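Local coordinates for choline/ethanolamine kinase family protein (Mesorhizobium loti, PDB 3DXQ), which probably transfers a phosphate group to ethanolamine, choline or a related small alcohol, as a bacterial member of the phosphotransferase enzyme family, at residues A[68-72]-A[191-197]; A[39-45]-A[82-88]; A[204-210]-A[242-247]; A[89-95]-A[182-188]. All coordinates share one frame; numbering follows the deposited sequence.

Interaction 1 of 4, residues A[68-72]-A[191-197]; sequences AGVSP and RMWIVDW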
# COMPACT_ATOMS: atom_id res chain seq x y z
N ALA A 68 15.41 -5.12 7.58
CA ALA A 68 14.72 -4.55 8.72
C ALA A 68 13.79 -5.55 9.44
O ALA A 68 13.16 -5.19 10.45
CB ALA A 68 13.94 -3.35 8.30
N GLY A 69 13.72 -6.79 8.95
CA GLY A 69 12.91 -7.85 9.58
C GLY A 69 11.40 -7.70 9.36
O GLY A 69 10.60 -8.22 10.13
N VAL A 70 11.01 -6.97 8.32
CA VAL A 70 9.61 -6.68 8.07
C VAL A 70 9.09 -7.48 6.89
O VAL A 70 7.94 -7.92 6.88
CB VAL A 70 9.41 -5.16 7.85
CG1 VAL A 70 8.10 -4.87 7.20
CG2 VAL A 70 9.50 -4.44 9.15
N SER A 71 9.95 -7.64 5.89
CA SER A 71 9.64 -8.43 4.70
C SER A 71 10.33 -9.80 4.73
O SER A 71 11.41 -9.97 5.31
CB SER A 71 10.09 -7.70 3.45
OG SER A 71 10.25 -8.61 2.36
N PRO A 72 9.71 -10.78 4.08
CA PRO A 72 10.40 -12.05 4.00
C PRO A 72 11.72 -11.92 3.25
O PRO A 72 11.87 -11.01 2.42
CB PRO A 72 9.44 -12.94 3.21
CG PRO A 72 8.12 -12.24 3.25
CD PRO A 72 8.41 -10.79 3.39
N ARG A 191 2.73 -11.99 14.61
CA ARG A 191 3.38 -10.92 13.86
C ARG A 191 2.99 -10.90 12.39
O ARG A 191 2.64 -11.93 11.78
CB ARG A 191 4.91 -11.02 13.99
CG ARG A 191 5.55 -12.22 13.30
CD ARG A 191 7.03 -11.95 13.03
NE ARG A 191 7.18 -10.75 12.21
CZ ARG A 191 8.34 -10.16 11.92
NH1 ARG A 191 9.49 -10.64 12.39
NH2 ARG A 191 8.33 -9.07 11.16
N MSE A 192 3.08 -9.71 11.83
CA MSE A 192 2.74 -9.48 10.45
C MSE A 192 4.03 -9.31 9.73
O MSE A 192 4.94 -8.70 10.28
CB MSE A 192 1.99 -8.17 10.31
CG MSE A 192 0.71 -8.15 11.04
SE MSE A 192 -0.65 -8.53 9.84
CE MSE A 192 -2.19 -8.83 11.12
N TRP A 193 4.10 -9.87 8.53
CA TRP A 193 5.14 -9.55 7.58
C TRP A 193 4.44 -8.75 6.49
O TRP A 193 3.21 -8.78 6.36
CB TRP A 193 5.72 -10.80 6.98
CG TRP A 193 6.33 -11.77 7.96
CD1 TRP A 193 5.68 -12.74 8.66
CD2 TRP A 193 7.71 -11.91 8.28
NE1 TRP A 193 6.57 -13.46 9.42
CE2 TRP A 193 7.82 -12.97 9.20
CE3 TRP A 193 8.85 -11.22 7.89
CZ2 TRP A 193 9.05 -13.38 9.73
CZ3 TRP A 193 10.09 -11.62 8.42
CH2 TRP A 193 10.17 -12.70 9.33
N ILE A 194 5.21 -8.01 5.70
CA ILE A 194 4.66 -7.24 4.60
C ILE A 194 5.44 -7.58 3.32
O ILE A 194 6.66 -7.74 3.37
CB ILE A 194 4.71 -5.72 4.89
CG1 ILE A 194 4.36 -5.43 6.36
CG2 ILE A 194 3.78 -4.99 3.96
CD1 ILE A 194 4.39 -4.00 6.77
N VAL A 195 4.72 -7.68 2.20
CA VAL A 195 5.29 -7.98 0.89
C VAL A 195 4.86 -6.92 -0.12
O VAL A 195 4.02 -6.10 0.19
CB VAL A 195 4.82 -9.37 0.39
CG1 VAL A 195 5.07 -10.41 1.46
CG2 VAL A 195 3.32 -9.35 0.01
N ASP A 196 5.41 -7.00 -1.34
CA ASP A 196 5.08 -6.10 -2.47
C ASP A 196 5.57 -4.69 -2.27
O ASP A 196 4.80 -3.78 -1.97
CB ASP A 196 3.59 -6.11 -2.80
CG ASP A 196 3.27 -6.74 -4.15
OD1 ASP A 196 3.66 -7.91 -4.39
OD2 ASP A 196 2.61 -6.06 -4.97
N TRP A 197 6.86 -4.50 -2.48
CA TRP A 197 7.51 -3.23 -2.20
C TRP A 197 7.71 -2.38 -3.41
O TRP A 197 8.53 -1.48 -3.41
CB TRP A 197 8.85 -3.50 -1.50
CG TRP A 197 8.63 -4.24 -0.23
CD1 TRP A 197 8.51 -5.58 -0.08
CD2 TRP A 197 8.42 -3.68 1.07
NE1 TRP A 197 8.28 -5.90 1.23
CE2 TRP A 197 8.21 -4.75 1.96
CE3 TRP A 197 8.42 -2.37 1.58
CZ2 TRP A 197 8.00 -4.56 3.32
CZ3 TRP A 197 8.20 -2.18 2.93
CH2 TRP A 197 8.00 -3.27 3.79
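The loop 68-72 runs beside strand 192-194 with Val70 next to Trp193 and Ser71 next to Ile194, joined by the backbone bond from Ile194 N to Val70 O (3.0 Å) and by a CA-H...O contact from Ser71 CA to Ile194 O. Near the start of the loop, Gly69 has positive phi and ends helix 55-67 in a Schellman motif, turning its carbonyl to the strand. Arg191 NH2 donates to Gly69 O at 2.6 Å, nearly in line with the C=O, and the acceptor lies in the guanidinium plane. Lys116 NZ donates to the same oxygen. The bend of the Arg191 chain at chi3 (-58°) folds the guanidinium back over Trp193, Arg191 CZ standing 3.8 Å above the middle of the indole. In this kinase-like fold the loop links the helix of the N-terminal lobe to strand 74-77, whereas strand 192-194 leads into Asp196, in an Ile-Val-Asp-Trp sequence like that carrying a metal-binding aspartate in related phosphotransferases; a like role here is probable. Val70 has CG1 anti to its backbone N (chi1 163°), which sets that methyl against the edge of the Trp197 ring at CH2 (3.8 Å) and alongside Ile194 CD1. Ser71 CB packs against Trp197 NE1, which makes a weak bond to Ile194 O; Ser71 OG donates instead to Pro72 O. The Pro72 and Val195 side chains cross at about a right angle, Pro72 CD 3.9 Å from Val195 CG1.

Interaction 2 of 4, residues A[39-45]-A[82-88]; sequences DLCLRIP and GVMVTRY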
# COMPACT_ATOMS: atom_id res chain seq x y z
N ASP A 39 8.87 -24.61 -0.37
CA ASP A 39 8.90 -23.66 0.73
C ASP A 39 9.37 -22.28 0.25
O ASP A 39 9.65 -21.40 1.06
CB ASP A 39 9.83 -24.21 1.83
CG ASP A 39 9.44 -25.61 2.25
OD1 ASP A 39 8.26 -25.80 2.56
OD2 ASP A 39 10.28 -26.53 2.25
N LEU A 40 9.46 -22.09 -1.06
CA LEU A 40 9.91 -20.82 -1.63
C LEU A 40 8.73 -20.26 -2.41
O LEU A 40 7.82 -21.00 -2.76
CB LEU A 40 11.12 -21.04 -2.53
CG LEU A 40 12.34 -21.72 -1.91
CD1 LEU A 40 13.37 -22.09 -2.97
CD2 LEU A 40 12.98 -20.84 -0.87
N CYS A 41 8.72 -18.95 -2.63
CA CYS A 41 7.67 -18.29 -3.45
C CYS A 41 8.31 -17.66 -4.68
O CYS A 41 9.32 -16.98 -4.59
CB CYS A 41 6.97 -17.17 -2.71
SG CYS A 41 5.99 -17.67 -1.36
N LEU A 42 7.69 -17.92 -5.81
CA LEU A 42 8.13 -17.37 -7.08
C LEU A 42 7.19 -16.21 -7.40
O LEU A 42 5.97 -16.39 -7.38
CB LEU A 42 8.01 -18.45 -8.15
CG LEU A 42 8.52 -18.14 -9.55
CD1 LEU A 42 10.02 -17.87 -9.58
CD2 LEU A 42 8.20 -19.30 -10.43
N ARG A 43 7.74 -15.02 -7.65
CA ARG A 43 6.94 -13.84 -8.00
C ARG A 43 7.24 -13.38 -9.43
O ARG A 43 8.39 -13.06 -9.76
CB ARG A 43 7.23 -12.71 -7.01
CG ARG A 43 7.50 -13.18 -5.58
CD ARG A 43 7.59 -12.02 -4.59
NE ARG A 43 6.27 -11.62 -4.07
CZ ARG A 43 5.65 -12.19 -3.04
NH1 ARG A 43 6.20 -13.22 -2.38
NH2 ARG A 43 4.45 -11.75 -2.65
N ILE A 44 6.22 -13.35 -10.30
CA ILE A 44 6.37 -12.94 -11.71
C ILE A 44 5.71 -11.58 -11.93
O ILE A 44 4.58 -11.38 -11.48
CB ILE A 44 5.68 -13.91 -12.68
CG1 ILE A 44 6.20 -15.35 -12.54
CG2 ILE A 44 5.88 -13.42 -14.13
CD1 ILE A 44 7.22 -15.76 -13.59
N PRO A 45 6.40 -10.65 -12.60
CA PRO A 45 5.80 -9.34 -12.88
C PRO A 45 4.68 -9.32 -13.95
O PRO A 45 4.79 -9.97 -15.01
CB PRO A 45 7.00 -8.51 -13.35
CG PRO A 45 8.21 -9.31 -12.99
CD PRO A 45 7.79 -10.71 -13.07
N GLY A 82 13.03 -9.61 -13.91
CA GLY A 82 12.45 -9.02 -12.69
C GLY A 82 11.93 -10.07 -11.71
O GLY A 82 11.61 -9.75 -10.58
N VAL A 83 11.86 -11.33 -12.15
CA VAL A 83 11.36 -12.44 -11.33
C VAL A 83 12.08 -12.56 -9.97
O VAL A 83 13.30 -12.48 -9.89
CB VAL A 83 11.46 -13.76 -12.11
CG1 VAL A 83 11.26 -14.95 -11.22
CG2 VAL A 83 10.43 -13.75 -13.24
N MSE A 84 11.30 -12.77 -8.90
CA MSE A 84 11.87 -12.73 -7.55
C MSE A 84 11.49 -13.97 -6.73
O MSE A 84 10.34 -14.42 -6.75
CB MSE A 84 11.40 -11.45 -6.85
CG MSE A 84 12.00 -11.20 -5.50
SE MSE A 84 11.07 -9.73 -4.60
CE MSE A 84 11.91 -8.25 -5.52
N VAL A 85 12.49 -14.54 -6.05
CA VAL A 85 12.25 -15.69 -5.17
C VAL A 85 12.37 -15.26 -3.71
O VAL A 85 13.40 -14.73 -3.30
CB VAL A 85 13.22 -16.82 -5.43
CG1 VAL A 85 12.84 -18.02 -4.55
CG2 VAL A 85 13.25 -17.20 -6.92
N THR A 86 11.31 -15.48 -2.94
CA THR A 86 11.32 -15.19 -1.52
C THR A 86 11.06 -16.47 -0.77
O THR A 86 10.74 -17.49 -1.37
CB THR A 86 10.24 -14.16 -1.17
OG1 THR A 86 8.96 -14.67 -1.55
CG2 THR A 86 10.49 -12.88 -1.90
N ARG A 87 11.19 -16.42 0.55
CA ARG A 87 10.94 -17.59 1.35
C ARG A 87 9.47 -17.58 1.72
O ARG A 87 8.91 -16.53 2.01
CB ARG A 87 11.85 -17.62 2.58
CG ARG A 87 11.58 -18.82 3.47
CD ARG A 87 12.76 -19.19 4.35
NE ARG A 87 13.58 -20.21 3.71
CZ ARG A 87 14.77 -20.00 3.16
NH1 ARG A 87 15.33 -18.80 3.14
NH2 ARG A 87 15.39 -21.01 2.62
N TYR A 88 8.85 -18.75 1.68
CA TYR A 88 7.46 -18.87 2.06
C TYR A 88 7.36 -18.96 3.57
O TYR A 88 8.08 -19.74 4.19
CB TYR A 88 6.79 -20.10 1.46
CG TYR A 88 5.35 -20.27 1.91
CD1 TYR A 88 4.36 -19.37 1.50
CD2 TYR A 88 4.97 -21.32 2.73
CE1 TYR A 88 3.02 -19.52 1.89
CE2 TYR A 88 3.63 -21.49 3.13
CZ TYR A 88 2.67 -20.58 2.71
OH TYR A 88 1.36 -20.72 3.10
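Cys41 N donates to Thr86 O over 2.8 Å in a nearly straight bond (174°), and Leu40 CA approaches the same oxygen in a CA-H...O contact. Thr86 N returns a bond to Cys41 O, and Arg43 and Met84 form a second hydrogen-bonded pair of the antiparallel strands; beyond them Tyr88 N reaches Asp39 O. Cys41, Arg43, Met84 and Thr86 share one face. There the Arg43 chain crosses Thr86 at about a right angle, Arg43 CD lying 4.0 Å from Thr86 CG2, and the bend at chi3 (86°) carries Arg43 NH1 to Thr86 OG1 (3.2 Å), which lies near the guanidinium plane. With an alanine in place of Arg43, Thr86 OG1 would probably lose this donor and Thr86 CG2 the cover of the arginine chain. Farther along, Cys41 SG meets the edge of the Tyr88 ring, 5.0 Å from its centroid. On the face of Leu42 and Val85, Leu42 CD1 reaches Val83 CG1 (3.6 Å). Leu40 CD2 lies over one face of the Arg87 guanidinium, whose charge is paired with Glu73. Strands 40-45 and 84-87 are adjacent inner strands of the five-stranded antiparallel sheet of the N-terminal lobe in the protein-kinase-like fold.

Interaction 3 of 4, residues A[204-210]-A[242-247]; sequences DPLWDLG and RVVIYK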
# COMPACT_ATOMS: atom_id res chain seq x y z
N ASP A 204 6.00 10.43 4.60
CA ASP A 204 5.44 10.69 5.93
C ASP A 204 4.93 9.34 6.43
O ASP A 204 4.01 8.80 5.84
CB ASP A 204 4.30 11.67 5.80
CG ASP A 204 3.71 12.07 7.13
OD1 ASP A 204 3.99 11.41 8.15
OD2 ASP A 204 2.94 13.07 7.11
N PRO A 205 5.53 8.80 7.51
CA PRO A 205 5.18 7.50 8.03
C PRO A 205 3.69 7.29 8.19
O PRO A 205 3.22 6.16 8.02
CB PRO A 205 5.85 7.47 9.41
CG PRO A 205 6.24 8.87 9.70
CD PRO A 205 6.55 9.44 8.37
N LEU A 206 2.94 8.34 8.51
CA LEU A 206 1.50 8.22 8.70
C LEU A 206 0.71 8.02 7.41
O LEU A 206 -0.51 7.80 7.45
CB LEU A 206 0.94 9.40 9.51
CG LEU A 206 1.57 9.53 10.90
CD1 LEU A 206 0.77 10.44 11.79
CD2 LEU A 206 1.79 8.14 11.55
N TRP A 207 1.38 8.10 6.27
CA TRP A 207 0.71 7.78 5.02
C TRP A 207 0.37 6.29 5.01
O TRP A 207 -0.71 5.90 4.56
CB TRP A 207 1.57 8.09 3.81
CG TRP A 207 1.07 7.40 2.61
CD1 TRP A 207 1.38 6.13 2.21
CD2 TRP A 207 0.15 7.92 1.65
NE1 TRP A 207 0.71 5.83 1.05
CE2 TRP A 207 -0.05 6.91 0.68
CE3 TRP A 207 -0.52 9.13 1.51
CZ2 TRP A 207 -0.88 7.07 -0.41
CZ3 TRP A 207 -1.36 9.30 0.43
CH2 TRP A 207 -1.54 8.27 -0.52
N ASP A 208 1.31 5.48 5.49
CA ASP A 208 1.13 4.04 5.56
C ASP A 208 -0.07 3.67 6.43
O ASP A 208 -0.89 2.82 6.03
CB ASP A 208 2.40 3.35 6.12
CG ASP A 208 3.47 3.12 5.05
OD1 ASP A 208 3.21 3.40 3.84
OD2 ASP A 208 4.56 2.61 5.41
N LEU A 209 -0.15 4.31 7.60
CA LEU A 209 -1.28 4.08 8.52
C LEU A 209 -2.59 4.48 7.87
O LEU A 209 -3.57 3.73 7.92
CB LEU A 209 -1.10 4.79 9.87
CG LEU A 209 -0.17 4.03 10.84
CD1 LEU A 209 1.28 3.89 10.33
CD2 LEU A 209 -0.14 4.66 12.22
N GLY A 210 -2.61 5.65 7.23
CA GLY A 210 -3.85 6.12 6.59
C GLY A 210 -4.28 5.21 5.44
O GLY A 210 -5.47 4.93 5.25
N ARG A 242 -3.33 13.65 10.78
CA ARG A 242 -2.57 13.30 9.59
C ARG A 242 -3.08 12.00 8.99
O ARG A 242 -3.24 11.88 7.78
CB ARG A 242 -1.05 13.29 9.87
CG ARG A 242 -0.41 14.57 9.34
CD ARG A 242 0.96 14.93 9.87
NE ARG A 242 1.96 13.86 9.87
CZ ARG A 242 2.64 13.47 10.95
NH1 ARG A 242 2.42 14.04 12.14
NH2 ARG A 242 3.53 12.50 10.88
N VAL A 243 -3.38 11.03 9.85
CA VAL A 243 -3.90 9.77 9.36
C VAL A 243 -5.20 10.04 8.61
O VAL A 243 -5.38 9.65 7.45
CB VAL A 243 -4.12 8.76 10.48
CG1 VAL A 243 -4.59 7.46 9.90
CG2 VAL A 243 -2.85 8.55 11.26
N VAL A 244 -6.11 10.74 9.24
CA VAL A 244 -7.39 11.03 8.58
C VAL A 244 -7.17 11.79 7.26
O VAL A 244 -7.81 11.49 6.25
CB VAL A 244 -8.32 11.77 9.53
CG1 VAL A 244 -9.58 12.25 8.82
CG2 VAL A 244 -8.67 10.86 10.69
N ILE A 245 -6.22 12.72 7.24
CA ILE A 245 -5.89 13.48 6.04
C ILE A 245 -5.44 12.55 4.90
O ILE A 245 -5.89 12.69 3.74
CB ILE A 245 -4.80 14.55 6.33
CG1 ILE A 245 -5.45 15.78 6.95
CG2 ILE A 245 -4.08 14.96 5.08
CD1 ILE A 245 -6.49 16.39 6.06
N TYR A 246 -4.57 11.60 5.24
CA TYR A 246 -4.09 10.64 4.26
C TYR A 246 -5.18 9.66 3.84
O TYR A 246 -5.21 9.25 2.67
CB TYR A 246 -2.83 9.92 4.75
CG TYR A 246 -1.63 10.85 4.87
CD1 TYR A 246 -1.25 11.67 3.81
CD2 TYR A 246 -0.87 10.90 6.03
CE1 TYR A 246 -0.15 12.53 3.92
CE2 TYR A 246 0.24 11.74 6.15
CZ TYR A 246 0.59 12.57 5.09
OH TYR A 246 1.69 13.41 5.19
N LYS A 247 -6.06 9.27 4.75
CA LYS A 247 -7.21 8.46 4.35
C LYS A 247 -7.88 9.15 3.15
O LYS A 247 -8.13 8.52 2.13
CB LYS A 247 -8.24 8.32 5.47
CG LYS A 247 -8.03 7.17 6.44
CD LYS A 247 -9.02 7.32 7.60
CE LYS A 247 -9.60 6.01 8.08
NZ LYS A 247 -10.40 6.15 9.35
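Gly210 and Val243 mark the close side of this helix pair, Val243 CG1 lying 3.6 Å from Gly210 CA. Gly210 has no side chain, and the axes of segments 206-210 and 242-247 approach to 7.8 Å, crossing at -61°. Tyr246 fills the angle between them: Trp207 CB sits over one face of its ring, Trp207 CE3 touches Tyr246 CD1 (3.5 Å), and the hydroxyl donates to Asp204 OD2, at a modelled length too short to be trusted. These helices, 206-215 and 237-263, belong to the largely helical C-terminal lobe of the kinase-like fold. Asp204 stands before the first of them, its OD1 accepting a capping bond from Leu206 N from above the carboxylate plane. Arg242, partly exposed, forms a side-on, two-bond salt bridge with the same carboxylate, Arg242 NH2 to Asp204 OD1 and Arg242 NE to Asp204 OD2, each 3.0 Å, with the two flat groups nearly coplanar. Leu206 CD1 lies over one guanidinium face. A leucine in place of Arg242 would probably leave the buried Asp204 carboxylate without its countercharge. Toward the looser side, Lys247 brings just CG near Gly210 O (3.6 Å), and its chain leads off to a salt bridge with Asp223.

Interaction 4 of 4, residues A[89-95]-A[182-188]; sequences IAGAQTM and CENFLDT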
# COMPACT_ATOMS: atom_id res chain seq x y z
N ILE A 89 6.43 -18.19 4.10
CA ILE A 89 6.08 -18.16 5.51
C ILE A 89 4.91 -19.12 5.82
O ILE A 89 3.74 -18.81 5.57
CB ILE A 89 5.66 -16.75 5.88
CG1 ILE A 89 6.85 -15.83 5.69
CG2 ILE A 89 5.17 -16.69 7.32
CD1 ILE A 89 6.47 -14.36 5.75
N ALA A 90 5.27 -20.28 6.37
CA ALA A 90 4.31 -21.31 6.71
C ALA A 90 3.43 -20.81 7.83
O ALA A 90 3.85 -19.98 8.63
CB ALA A 90 5.02 -22.59 7.11
N GLY A 91 2.19 -21.29 7.86
CA GLY A 91 1.22 -20.92 8.88
C GLY A 91 1.01 -19.43 8.99
O GLY A 91 0.94 -18.89 10.10
N ALA A 92 0.95 -18.76 7.85
CA ALA A 92 0.72 -17.33 7.81
C ALA A 92 -0.52 -17.12 7.00
O ALA A 92 -0.70 -17.79 5.99
CB ALA A 92 1.90 -16.61 7.16
N GLN A 93 -1.33 -16.16 7.41
CA GLN A 93 -2.59 -15.86 6.74
C GLN A 93 -2.49 -14.55 5.94
O GLN A 93 -2.08 -13.52 6.47
CB GLN A 93 -3.69 -15.73 7.79
CG GLN A 93 -5.11 -15.68 7.25
CD GLN A 93 -5.50 -16.95 6.55
OE1 GLN A 93 -5.85 -16.95 5.37
NE2 GLN A 93 -5.40 -18.07 7.26
N THR A 94 -2.86 -14.60 4.66
CA THR A 94 -2.98 -13.39 3.85
C THR A 94 -4.16 -12.63 4.37
O THR A 94 -5.21 -13.22 4.55
CB THR A 94 -3.20 -13.69 2.37
OG1 THR A 94 -1.98 -14.17 1.84
CG2 THR A 94 -3.59 -12.43 1.63
N MSE A 95 -4.00 -11.34 4.58
CA MSE A 95 -5.05 -10.53 5.18
C MSE A 95 -6.06 -9.94 4.17
O MSE A 95 -5.93 -10.05 2.95
CB MSE A 95 -4.41 -9.45 6.06
CG MSE A 95 -3.56 -10.00 7.22
SE MSE A 95 -4.56 -10.93 8.63
CE MSE A 95 -5.79 -9.49 9.02
N CYS A 182 -4.45 -4.77 2.20
CA CYS A 182 -4.62 -5.84 3.15
C CYS A 182 -3.90 -7.10 2.70
O CYS A 182 -3.23 -7.77 3.52
CB CYS A 182 -6.10 -6.12 3.34
SG CYS A 182 -6.98 -4.75 4.08
N GLU A 183 -4.00 -7.39 1.40
CA GLU A 183 -3.41 -8.61 0.81
C GLU A 183 -1.89 -8.67 0.95
O GLU A 183 -1.31 -9.74 0.95
CB GLU A 183 -3.79 -8.79 -0.68
CG GLU A 183 -3.27 -7.71 -1.62
CD GLU A 183 -3.39 -8.09 -3.09
OE1 GLU A 183 -2.67 -9.02 -3.54
OE2 GLU A 183 -4.18 -7.44 -3.80
N ASN A 184 -1.25 -7.51 1.10
CA ASN A 184 0.19 -7.45 1.30
C ASN A 184 0.67 -7.83 2.70
O ASN A 184 1.87 -7.82 2.96
CB ASN A 184 0.68 -6.03 0.98
CG ASN A 184 0.58 -5.72 -0.50
OD1 ASN A 184 0.61 -6.63 -1.33
ND2 ASN A 184 0.50 -4.42 -0.85
N PHE A 185 -0.26 -8.15 3.61
CA PHE A 185 0.09 -8.51 4.97
C PHE A 185 -0.10 -9.99 5.20
O PHE A 185 -1.16 -10.54 4.92
CB PHE A 185 -0.77 -7.76 5.98
CG PHE A 185 -0.40 -6.32 6.14
CD1 PHE A 185 -0.93 -5.36 5.29
CD2 PHE A 185 0.46 -5.92 7.16
CE1 PHE A 185 -0.60 -4.04 5.43
CE2 PHE A 185 0.80 -4.60 7.30
CZ PHE A 185 0.27 -3.64 6.43
N LEU A 186 0.94 -10.64 5.71
CA LEU A 186 0.89 -12.04 6.04
C LEU A 186 0.93 -12.12 7.55
O LEU A 186 1.90 -11.70 8.18
CB LEU A 186 2.08 -12.79 5.43
CG LEU A 186 2.32 -12.51 3.95
CD1 LEU A 186 3.49 -13.35 3.48
CD2 LEU A 186 1.05 -12.72 3.07
N ASP A 187 -0.12 -12.68 8.14
CA ASP A 187 -0.25 -12.72 9.58
C ASP A 187 0.05 -14.09 10.14
O ASP A 187 -0.64 -15.05 9.81
CB ASP A 187 -1.68 -12.33 9.95
CG ASP A 187 -1.89 -12.22 11.45
OD1 ASP A 187 -0.91 -11.95 12.19
OD2 ASP A 187 -3.05 -12.38 11.90
N THR A 188 1.06 -14.22 10.99
CA THR A 188 1.21 -15.47 11.69
C THR A 188 0.22 -15.25 12.81
O THR A 188 -0.71 -14.46 12.66
CB THR A 188 2.64 -15.73 12.20
OG1 THR A 188 2.95 -14.85 13.28
CG2 THR A 188 3.63 -15.54 11.08
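Leu186 spreads its two methyls between neighbours on the facing segment: Leu186 CD1 abuts Ile89 CD1 (3.9 Å), while CD2 lies beside Thr94 OG1, the side chains of Thr94 and Leu186 pointing the same way. Its CB packs on Ala92 CB. Beneath these contacts Gln93 and Asp187 form an antiparallel hydrogen-bonded pair, Gln93 N to Asp187 O and Asp187 N to Gln93 O, both 2.7 Å. The ladder continues with Met95 N to Phe185 O (3.0 Å). On the side of Gln93 and Asp187, the selenomethionine Met95 has CG anti to its carbonyl carbon (chi1 -61°) and bends again at chi2 and chi3, which curls the chain back over the strand, bringing Met95 CG to Phe185 CB (3.8 Å) and Met95 SE to Asp187 CB (3.5 Å). Asp187 has CG anti to its backbone N and makes salt bridges to two arginines, OD2 with Arg103 NE and OD1 with Arg109 NE, so this buried acid is likely to stay ionised. At the far end Thr94 CG2 covers Glu183 O (3.6 Å) and Met95 CB covers Cys182 O, the latter oxygen also accepting from Phe185 N as the 3-10 turn 182-184 passes into the strand. At the opposite end Thr188 OG1 bonds the backbone N of Glu190 and Arg191 in the turn that leads to strand 192-194. Segment 89-95 follows strand 84-87 of the N-terminal sheet after Tyr88. Such a small antiparallel sheet, joining the interlobe linker to the strands after the segment that corresponds to the catalytic loop of related kinases, is characteristic of the protein-kinase-like fold of aminoglycoside and choline kinases.

In the fold
From the N terminus, interaction 2 comes first, closing a loop from strand 40-45 through helix 55-67 to strand 84-87. Inside that loop lies 68-72, which pairs with the distant 191-197, so interactions 1 and 2 cross along the chain. Interaction 4 is nested within interaction 1: it starts where strand 84-87 has run out and ties the linker 89-95 to strand 185-187, which bonds through Leu186 O to Trp193 N in the neighbouring strand 192-194. Interactions 1 and 4, with centres 10 Å apart, thus join the N-terminal sheet and helix to the small interlobe sheet. Interaction 3 follows in series, about 30 Å from interaction 2 between centres, fastening two helices of the C-terminal lobe.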